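Local atomic coordinates of paenibacillus xanthan lyase (Paenibacillus, PDB entry 6F2P), a protein that acts as a xanthan lyase of polysaccharide lyase family 8, probably removing terminal mannose units from xanthan side chains by beta-elimination. Residues 71-85 against 130-144. Numbering follows the deposited sequence.
Sequences TTTYRHLYDMALAYT and GPMALNDIVALMYTE
With CG anti to its carbonyl carbon (chi1 -80°), Y74 drops its ring onto the helix 130-141, whose backbone puts L134 CB over one face. L134 CB sits 4.2 Å from the ring centroid of Y74, almost on the normal, a CH-pi contact. L134 chi1, -177°, carries the branch on along the ring, CD1 to Y74 CE1 and CD2 to Y74 OH, both at 3.8 Å. Y74 is a knob among G130, A133, L134 and I137; its CB meets A133 CB at 3.6 Å, and I137 CD1 reaches on to L77 CB. Cutting Y74 back to an alanine is likely to open a gap among these four residues and leave L134 CB without the ring it packs on. L140 returns the packing as a knob among Y78, A81, L82 and T85, its CD1 against Y78 CE1. Further along, M141, bent at chi2 and chi3, lays SD obliquely 3.5 Å from Y84 CD2, a Met-aromatic contact. E144 CG comes to the edge of the Y84 ring. The helices, 19° from parallel within the family's N-terminal alpha-helical domain, are thus joined by van der Waals, CH-pi and Met-aromatic packing, while D136 OD1 hydrogen-bonds Y13 OH and E144 salt-bridges K98, polar needs met outside the pair.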
# COMPACT_ATOMS: atom_id res chain seq x y z
N THR A 71 -24.30 -16.85 -28.20
CA THR A 71 -24.27 -17.20 -26.79
C THR A 71 -25.68 -17.39 -26.25
O THR A 71 -25.96 -18.35 -25.51
CB THR A 71 -23.56 -16.09 -25.96
OG1 THR A 71 -22.19 -15.99 -26.36
CG2 THR A 71 -23.64 -16.38 -24.46
N THR A 72 -26.56 -16.46 -26.61
CA THR A 72 -27.94 -16.46 -26.11
C THR A 72 -28.65 -17.74 -26.51
O THR A 72 -29.31 -18.38 -25.68
CB THR A 72 -28.73 -15.26 -26.64
OG1 THR A 72 -27.95 -14.07 -26.46
CG2 THR A 72 -30.03 -15.11 -25.89
N THR A 73 -28.50 -18.11 -27.77
CA THR A 73 -29.13 -19.32 -28.29
C THR A 73 -28.65 -20.53 -27.50
O THR A 73 -29.48 -21.33 -27.03
CB THR A 73 -28.82 -19.52 -29.79
OG1 THR A 73 -29.32 -18.40 -30.54
CG2 THR A 73 -29.45 -20.80 -30.29
N TYR A 74 -27.33 -20.66 -27.35
CA TYR A 74 -26.76 -21.83 -26.67
C TYR A 74 -27.10 -21.85 -25.19
O TYR A 74 -27.25 -22.92 -24.61
CB TYR A 74 -25.26 -21.92 -26.87
CG TYR A 74 -24.84 -22.51 -28.20
CD1 TYR A 74 -25.35 -23.72 -28.64
CD2 TYR A 74 -23.92 -21.85 -29.01
CE1 TYR A 74 -24.96 -24.26 -29.87
CE2 TYR A 74 -23.53 -22.38 -30.22
CZ TYR A 74 -24.05 -23.58 -30.65
OH TYR A 74 -23.65 -24.09 -31.87
N ARG A 75 -27.24 -20.69 -24.57
CA ARG A 75 -27.67 -20.67 -23.18
C ARG A 75 -29.11 -21.17 -23.05
O ARG A 75 -29.43 -21.95 -22.15
CB ARG A 75 -27.50 -19.29 -22.54
CG ARG A 75 -26.04 -18.88 -22.43
CD ARG A 75 -25.81 -17.59 -21.65
NE ARG A 75 -24.38 -17.46 -21.36
CZ ARG A 75 -23.83 -16.44 -20.70
NH1 ARG A 75 -24.59 -15.45 -20.24
NH2 ARG A 75 -22.51 -16.43 -20.49
N HIS A 76 -29.97 -20.73 -23.97
CA HIS A 76 -31.35 -21.21 -24.00
C HIS A 76 -31.39 -22.72 -24.15
O HIS A 76 -32.06 -23.41 -23.37
CB HIS A 76 -32.14 -20.53 -25.12
CG HIS A 76 -32.38 -19.08 -24.89
ND1 HIS A 76 -32.10 -18.46 -23.70
CD2 HIS A 76 -32.86 -18.11 -25.71
CE1 HIS A 76 -32.40 -17.17 -23.79
NE2 HIS A 76 -32.87 -16.94 -25.01
N LEU A 77 -30.66 -23.24 -25.15
CA LEU A 77 -30.49 -24.68 -25.33
C LEU A 77 -29.94 -25.37 -24.07
O LEU A 77 -30.41 -26.45 -23.69
CB LEU A 77 -29.59 -24.98 -26.52
CG LEU A 77 -30.23 -24.74 -27.89
CD1 LEU A 77 -29.19 -24.82 -28.99
CD2 LEU A 77 -31.35 -25.74 -28.14
N TYR A 78 -28.96 -24.75 -23.42
CA TYR A 78 -28.44 -25.32 -22.19
C TYR A 78 -29.52 -25.47 -21.12
O TYR A 78 -29.58 -26.50 -20.43
CB TYR A 78 -27.28 -24.50 -21.64
CG TYR A 78 -26.85 -25.02 -20.29
CD1 TYR A 78 -26.12 -26.19 -20.17
CD2 TYR A 78 -27.22 -24.36 -19.12
CE1 TYR A 78 -25.75 -26.69 -18.93
CE2 TYR A 78 -26.85 -24.85 -17.87
CZ TYR A 78 -26.12 -26.01 -17.79
OH TYR A 78 -25.75 -26.50 -16.55
N ASP A 79 -30.34 -24.45 -20.95
CA ASP A 79 -31.38 -24.48 -19.91
C ASP A 79 -32.31 -25.65 -20.13
O ASP A 79 -32.68 -26.33 -19.18
CB ASP A 79 -32.18 -23.17 -19.87
CG ASP A 79 -31.39 -22.01 -19.29
OD1 ASP A 79 -30.39 -22.26 -18.59
OD2 ASP A 79 -31.77 -20.84 -19.53
N MET A 80 -32.67 -25.89 -21.39
CA MET A 80 -33.56 -26.99 -21.76
C MET A 80 -32.88 -28.33 -21.48
O MET A 80 -33.46 -29.22 -20.85
CB MET A 80 -33.96 -26.88 -23.23
CG MET A 80 -34.76 -25.63 -23.55
SD MET A 80 -34.86 -25.24 -25.32
CE MET A 80 -35.80 -26.64 -25.93
N ALA A 81 -31.64 -28.45 -21.94
CA ALA A 81 -30.82 -29.63 -21.68
C ALA A 81 -30.70 -29.90 -20.17
O ALA A 81 -30.70 -31.06 -19.74
CB ALA A 81 -29.44 -29.46 -22.31
N LEU A 82 -30.62 -28.84 -19.38
CA LEU A 82 -30.50 -28.98 -17.94
C LEU A 82 -31.73 -29.66 -17.34
O LEU A 82 -31.61 -30.63 -16.60
CB LEU A 82 -30.28 -27.62 -17.27
CG LEU A 82 -29.98 -27.63 -15.76
CD1 LEU A 82 -28.76 -28.48 -15.41
CD2 LEU A 82 -29.79 -26.22 -15.21
N ALA A 83 -32.91 -29.15 -17.67
CA ALA A 83 -34.14 -29.76 -17.16
C ALA A 83 -34.27 -31.18 -17.70
O ALA A 83 -34.70 -32.08 -16.99
CB ALA A 83 -35.36 -28.93 -17.54
N TYR A 84 -33.88 -31.36 -18.96
CA TYR A 84 -33.93 -32.67 -19.57
C TYR A 84 -33.19 -33.72 -18.75
O TYR A 84 -33.63 -34.87 -18.67
CB TYR A 84 -33.34 -32.63 -20.98
CG TYR A 84 -33.30 -34.00 -21.60
CD1 TYR A 84 -34.46 -34.63 -22.03
CD2 TYR A 84 -32.09 -34.69 -21.74
CE1 TYR A 84 -34.43 -35.89 -22.59
CE2 TYR A 84 -32.05 -35.95 -22.30
CZ TYR A 84 -33.23 -36.55 -22.73
OH TYR A 84 -33.21 -37.80 -23.28
N THR A 85 -32.09 -33.31 -18.11
CA THR A 85 -31.23 -34.25 -17.40
C THR A 85 -31.29 -34.11 -15.89
O THR A 85 -30.54 -34.77 -15.18
CB THR A 85 -29.76 -34.07 -17.82
OG1 THR A 85 -29.34 -32.74 -17.53
CG2 THR A 85 -29.60 -34.32 -19.30
N GLY A 130 -20.14 -18.85 -26.63
CA GLY A 130 -20.75 -19.96 -27.35
C GLY A 130 -20.18 -21.32 -26.99
O GLY A 130 -20.93 -22.20 -26.57
N PRO A 131 -18.85 -21.50 -27.17
CA PRO A 131 -18.22 -22.78 -26.85
C PRO A 131 -18.50 -23.21 -25.40
O PRO A 131 -18.75 -24.39 -25.13
CB PRO A 131 -16.73 -22.49 -27.04
CG PRO A 131 -16.70 -21.43 -28.08
CD PRO A 131 -17.89 -20.55 -27.77
N MET A 132 -18.48 -22.25 -24.49
CA MET A 132 -18.71 -22.54 -23.08
C MET A 132 -20.08 -23.17 -22.87
O MET A 132 -20.22 -24.14 -22.13
CB MET A 132 -18.63 -21.24 -22.27
CG MET A 132 -18.34 -21.43 -20.81
SD MET A 132 -16.72 -20.75 -20.40
CE MET A 132 -16.76 -20.93 -18.62
N ALA A 133 -21.09 -22.60 -23.53
CA ALA A 133 -22.45 -23.08 -23.37
C ALA A 133 -22.65 -24.36 -24.19
O ALA A 133 -23.35 -25.28 -23.76
CB ALA A 133 -23.44 -22.00 -23.78
N LEU A 134 -22.02 -24.41 -25.36
CA LEU A 134 -22.06 -25.62 -26.18
C LEU A 134 -21.38 -26.79 -25.46
O LEU A 134 -21.90 -27.91 -25.48
CB LEU A 134 -21.42 -25.36 -27.55
CG LEU A 134 -21.44 -26.50 -28.57
CD1 LEU A 134 -22.80 -27.15 -28.63
CD2 LEU A 134 -21.03 -26.00 -29.95
N ASN A 135 -20.24 -26.54 -24.82
CA ASN A 135 -19.57 -27.56 -24.01
C ASN A 135 -20.51 -28.13 -22.96
O ASN A 135 -20.56 -29.34 -22.74
CB ASN A 135 -18.35 -26.98 -23.29
CG ASN A 135 -17.11 -27.05 -24.13
OD1 ASN A 135 -17.01 -27.88 -25.04
ND2 ASN A 135 -16.14 -26.17 -23.84
N ASP A 136 -21.25 -27.25 -22.30
CA ASP A 136 -22.12 -27.67 -21.23
C ASP A 136 -23.29 -28.51 -21.74
O ASP A 136 -23.61 -29.55 -21.16
CB ASP A 136 -22.60 -26.46 -20.43
CG ASP A 136 -21.47 -25.79 -19.66
OD1 ASP A 136 -20.33 -26.30 -19.72
OD2 ASP A 136 -21.74 -24.77 -18.99
N ILE A 137 -23.91 -28.06 -22.83
CA ILE A 137 -24.97 -28.81 -23.47
C ILE A 137 -24.49 -30.22 -23.80
O ILE A 137 -25.09 -31.20 -23.38
CB ILE A 137 -25.44 -28.14 -24.76
CG1 ILE A 137 -26.09 -26.80 -24.44
CG2 ILE A 137 -26.43 -29.05 -25.52
CD1 ILE A 137 -26.25 -25.91 -25.64
N VAL A 138 -23.39 -30.29 -24.55
CA VAL A 138 -22.82 -31.57 -24.94
C VAL A 138 -22.50 -32.45 -23.73
O VAL A 138 -22.65 -33.67 -23.78
CB VAL A 138 -21.57 -31.38 -25.81
CG1 VAL A 138 -20.89 -32.72 -26.08
CG2 VAL A 138 -21.95 -30.69 -27.12
N ALA A 139 -22.08 -31.84 -22.63
CA ALA A 139 -21.79 -32.62 -21.43
C ALA A 139 -23.05 -33.33 -20.94
O ALA A 139 -23.03 -34.53 -20.65
CB ALA A 139 -21.19 -31.74 -20.34
N LEU A 140 -24.14 -32.59 -20.87
CA LEU A 140 -25.40 -33.14 -20.40
C LEU A 140 -25.99 -34.17 -21.37
O LEU A 140 -26.54 -35.18 -20.95
CB LEU A 140 -26.42 -32.02 -20.19
CG LEU A 140 -26.04 -30.95 -19.16
CD1 LEU A 140 -27.06 -29.82 -19.17
CD2 LEU A 140 -25.94 -31.56 -17.76
N MET A 141 -25.87 -33.90 -22.67
CA MET A 141 -26.61 -34.63 -23.68
C MET A 141 -25.78 -35.73 -24.35
O MET A 141 -26.25 -36.40 -25.28
CB MET A 141 -27.11 -33.66 -24.74
CG MET A 141 -28.02 -32.56 -24.21
SD MET A 141 -29.62 -33.19 -23.67
CE MET A 141 -30.20 -33.94 -25.19
N TYR A 142 -24.55 -35.90 -23.87
CA TYR A 142 -23.55 -36.78 -24.48
C TYR A 142 -24.06 -38.15 -24.91
O TYR A 142 -23.90 -38.56 -26.07
CB TYR A 142 -22.39 -36.95 -23.50
CG TYR A 142 -21.10 -37.37 -24.14
CD1 TYR A 142 -20.27 -36.43 -24.75
CD2 TYR A 142 -20.70 -38.70 -24.14
CE1 TYR A 142 -19.07 -36.81 -25.34
CE2 TYR A 142 -19.50 -39.09 -24.73
CZ TYR A 142 -18.69 -38.14 -25.33
OH TYR A 142 -17.50 -38.52 -25.91
N THR A 143 -24.67 -38.87 -23.98
CA THR A 143 -25.16 -40.22 -24.24
C THR A 143 -26.33 -40.27 -25.24
O THR A 143 -26.68 -41.34 -25.75
CB THR A 143 -25.62 -40.88 -22.94
OG1 THR A 143 -26.65 -40.09 -22.34
CG2 THR A 143 -24.46 -40.98 -21.97
N GLU A 144 -26.92 -39.11 -25.52
CA GLU A 144 -28.04 -39.04 -26.44
C GLU A 144 -27.59 -38.58 -27.81
O GLU A 144 -28.41 -38.39 -28.70
CB GLU A 144 -29.10 -38.07 -25.90
CG GLU A 144 -29.56 -38.40 -24.49
CD GLU A 144 -30.45 -39.62 -24.45
OE1 GLU A 144 -30.99 -40.02 -25.51
OE2 GLU A 144 -30.63 -40.17 -23.34